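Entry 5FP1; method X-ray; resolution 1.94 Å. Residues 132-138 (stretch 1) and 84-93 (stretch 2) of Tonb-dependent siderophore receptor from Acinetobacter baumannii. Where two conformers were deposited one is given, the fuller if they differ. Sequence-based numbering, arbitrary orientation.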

# COMPACT_ATOMS: atom_id res chain seq x y z
N SER A 132 5.60 -6.52 8.28
CA SER A 132 5.39 -5.34 9.11
C SER A 132 6.74 -4.77 9.67
O SER A 132 6.85 -4.45 10.85
CB SER A 132 4.41 -5.64 10.25
OG SER A 132 3.10 -5.78 9.70
N VAL A 133 7.73 -4.68 8.79
CA VAL A 133 9.07 -4.22 9.18
C VAL A 133 9.07 -2.75 9.59
O VAL A 133 9.51 -2.39 10.69
CB VAL A 133 10.06 -4.44 8.03
CG1 VAL A 133 11.42 -3.81 8.34
CG2 VAL A 133 10.21 -5.93 7.75
N GLY A 134 8.56 -1.88 8.72
CA GLY A 134 8.49 -0.47 9.01
C GLY A 134 7.11 0.02 9.35
O GLY A 134 6.93 1.17 9.69
N GLY A 135 6.13 -0.87 9.24
CA GLY A 135 4.71 -0.52 9.37
C GLY A 135 3.84 -1.43 8.52
O GLY A 135 4.33 -2.36 7.88
N SER A 136 2.53 -1.16 8.52
CA SER A 136 1.59 -1.92 7.69
C SER A 136 0.32 -1.10 7.50
O SER A 136 0.03 -0.17 8.27
CB SER A 136 1.21 -3.24 8.35
OG SER A 136 0.63 -3.02 9.62
N ILE A 137 -0.43 -1.47 6.47
CA ILE A 137 -1.63 -0.77 6.08
C ILE A 137 -2.81 -1.72 6.21
O ILE A 137 -2.75 -2.87 5.78
CB ILE A 137 -1.50 -0.31 4.63
CG1 ILE A 137 -0.41 0.77 4.57
CG2 ILE A 137 -2.84 0.19 4.10
CD1 ILE A 137 0.09 1.05 3.19
N ASN A 138 -3.89 -1.20 6.79
CA ASN A 138 -5.09 -2.00 7.04
C ASN A 138 -6.28 -1.22 6.53
O ASN A 138 -6.57 -0.12 7.02
CB ASN A 138 -5.21 -2.30 8.54
CG ASN A 138 -6.37 -3.23 8.86
OD1 ASN A 138 -6.93 -3.91 7.98
ND2 ASN A 138 -6.77 -3.24 10.14
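Stretch 2 (84-93) RPFIRGYSSE

A tight two-stranded hairpin, residues 84-93, packs against the loop and strand of residues 132-138 through apolar side chains, close glycine backbone and two bridging waters, with no direct hydrogen bond between the two stretches. The contact buries 386 Å², both sides summed. In stretch 2, strand 85-87 runs into a type I' turn from Ile87 to Tyr90, and strand 90-91 returns beside it. The hairpin is held by its own backbone: Ile87 N donates to Tyr90 O (2.9 Å), Tyr90 N to Ile87 O (3.0 Å) and Ser92 N to Pro85 O (2.8 Å). The turn requires positive phi at Arg88 (47°) and Gly89 (91°); at the latter, a side chain would be jammed against the carbonyl O of the residue before. At the open end, Arg84 NE and Glu93 OE1 form a salt bridge at 2.8 Å, outside the contact itself.

Stretch 1 enters as a loop through Ser132, Val133 and Gly134, then extends as a strand from Gly135 through Asn138 and on. The axis of this strand and that of strand 85-87 approach to 7.2 Å, with their N-to-C directions 132° apart, so the two run in broadly opposing senses but well short of antiparallel. The nearest CA pairs, Gly134 CA to Tyr90 CA at 5.1 Å and Ser136 CA to Ser92 CA at 5.7 Å, place the return arm of the hairpin alongside stretch 1.

Around Gly134 the bare backbone meets both backbone and side chains of the hairpin. Its CA lies 3.5 Å from Ile87 O in a CA-H...O contact, its N is 3.8 Å from Tyr90 CB, and its O is 3.4 Å from Ile87 CG2. A CB on Gly134 would fall 2.2 Å from Ile87 O, a clash, so the absence of a side chain allows this fit. Gly135 is constrained twice: a CB there would lie 2.7 Å from Ile87 CG2, and its phi of 149° would jam that atom against the preceding carbonyl O.

Apolar side chains pack on both flanks of the glycine pair. Val133, chi1 t, sets CG1 3.6 Å from Tyr90 CG; the same methyl makes an off-centre CH-pi contact, 4.0 Å from the ring centroid. Further along, Ile137 points toward the hairpin, with CD1 3.6 Å from Pro85 CG and CG1 4.0 Å from Ile87 CD1. Ile87 thus reaches along the strand: its CD1 also comes within 3.5 Å of Ser136 N. Ser136 itself directs its CA-to-CB bond away. Ser92 points toward stretch 1, its CB 3.9 Å from Gly135 O, while its OG donates to Pro85 O at 2.9 Å within the hairpin.

Water supplies the polar links. Water 1 accepts from Gly134 N at 2.8 Å and lies 3.0 Å from Tyr90 O; water 2 accepts from Val133 N at 2.8 Å and donates to Ser91 O at 2.8 Å.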

# COMPACT_ATOMS: atom_id res chain seq x y z
N ARG A 84 2.70 -0.64 -3.93
CA ARG A 84 3.96 -1.00 -3.24
C ARG A 84 4.36 0.07 -2.22
O ARG A 84 5.29 0.85 -2.46
CB ARG A 84 5.12 -1.17 -4.24
CG ARG A 84 4.92 -2.19 -5.35
CD ARG A 84 6.22 -2.43 -6.13
NE ARG A 84 7.18 -3.06 -5.22
CZ ARG A 84 8.43 -2.65 -4.99
NH1 ARG A 84 9.00 -1.69 -5.70
NH2 ARG A 84 9.15 -3.27 -4.07
N PRO A 85 3.65 0.15 -1.11
CA PRO A 85 3.93 1.27 -0.20
C PRO A 85 5.14 1.00 0.68
O PRO A 85 5.25 -0.08 1.28
CB PRO A 85 2.69 1.36 0.66
CG PRO A 85 1.69 0.41 0.05
CD PRO A 85 2.48 -0.62 -0.68
N PHE A 86 6.01 2.00 0.80
CA PHE A 86 7.11 1.98 1.74
C PHE A 86 6.74 2.83 2.97
O PHE A 86 6.25 3.96 2.82
CB PHE A 86 8.37 2.51 1.06
CG PHE A 86 9.02 1.52 0.17
CD1 PHE A 86 8.44 1.19 -1.06
CD2 PHE A 86 10.18 0.88 0.55
CE1 PHE A 86 9.03 0.25 -1.89
CE2 PHE A 86 10.78 -0.05 -0.28
CZ PHE A 86 10.21 -0.37 -1.50
N ILE A 87 6.95 2.27 4.15
CA ILE A 87 6.66 2.93 5.40
C ILE A 87 7.94 2.98 6.22
O ILE A 87 8.61 1.94 6.45
CB ILE A 87 5.56 2.22 6.19
CG1 ILE A 87 4.30 2.04 5.33
CG2 ILE A 87 5.18 3.00 7.43
CD1 ILE A 87 3.26 1.17 6.00
N ARG A 88 8.32 4.19 6.60
CA ARG A 88 9.61 4.44 7.26
C ARG A 88 10.78 3.75 6.57
O ARG A 88 11.70 3.25 7.23
CB ARG A 88 9.53 4.03 8.73
CG ARG A 88 8.59 4.89 9.57
CD ARG A 88 8.67 4.49 11.06
NE ARG A 88 7.80 5.33 11.89
CZ ARG A 88 7.65 5.19 13.20
NH1 ARG A 88 8.28 4.24 13.86
NH2 ARG A 88 6.82 5.98 13.84
N GLY A 89 10.79 3.74 5.23
CA GLY A 89 11.90 3.17 4.49
C GLY A 89 11.81 1.70 4.13
O GLY A 89 12.70 1.16 3.46
N TYR A 90 10.75 1.02 4.60
CA TYR A 90 10.66 -0.43 4.44
C TYR A 90 9.37 -0.84 3.72
O TYR A 90 8.27 -0.36 4.04
CB TYR A 90 10.80 -1.15 5.80
CG TYR A 90 12.16 -0.87 6.43
CD1 TYR A 90 13.30 -1.51 5.97
CD2 TYR A 90 12.32 0.08 7.44
CE1 TYR A 90 14.56 -1.23 6.49
CE2 TYR A 90 13.57 0.37 7.96
CZ TYR A 90 14.68 -0.31 7.51
OH TYR A 90 15.95 -0.01 8.00
N SER A 91 9.52 -1.74 2.75
CA SER A 91 8.37 -2.19 1.96
C SER A 91 7.29 -2.82 2.81
O SER A 91 7.55 -3.68 3.66
CB SER A 91 8.82 -3.20 0.89
OG SER A 91 7.68 -3.79 0.33
N SER A 92 6.05 -2.40 2.56
CA SER A 92 4.91 -3.02 3.23
C SER A 92 4.01 -3.74 2.23
O SER A 92 2.90 -4.15 2.56
CB SER A 92 4.12 -2.01 4.03
OG SER A 92 3.38 -1.17 3.17
N GLU A 93 4.53 -3.95 1.03
CA GLU A 93 3.80 -4.63 -0.04
C GLU A 93 3.25 -6.00 0.39
O GLU A 93 2.10 -6.35 0.06
CB GLU A 93 4.71 -4.78 -1.27
CG GLU A 93 3.96 -5.29 -2.51
CD GLU A 93 4.85 -5.50 -3.72
OE1 GLU A 93 6.07 -5.13 -3.68
OE2 GLU A 93 4.31 -6.06 -4.73
O HOH W 1 7.11 -2.01 6.28
O HOH W 2 6.69 -4.67 6.16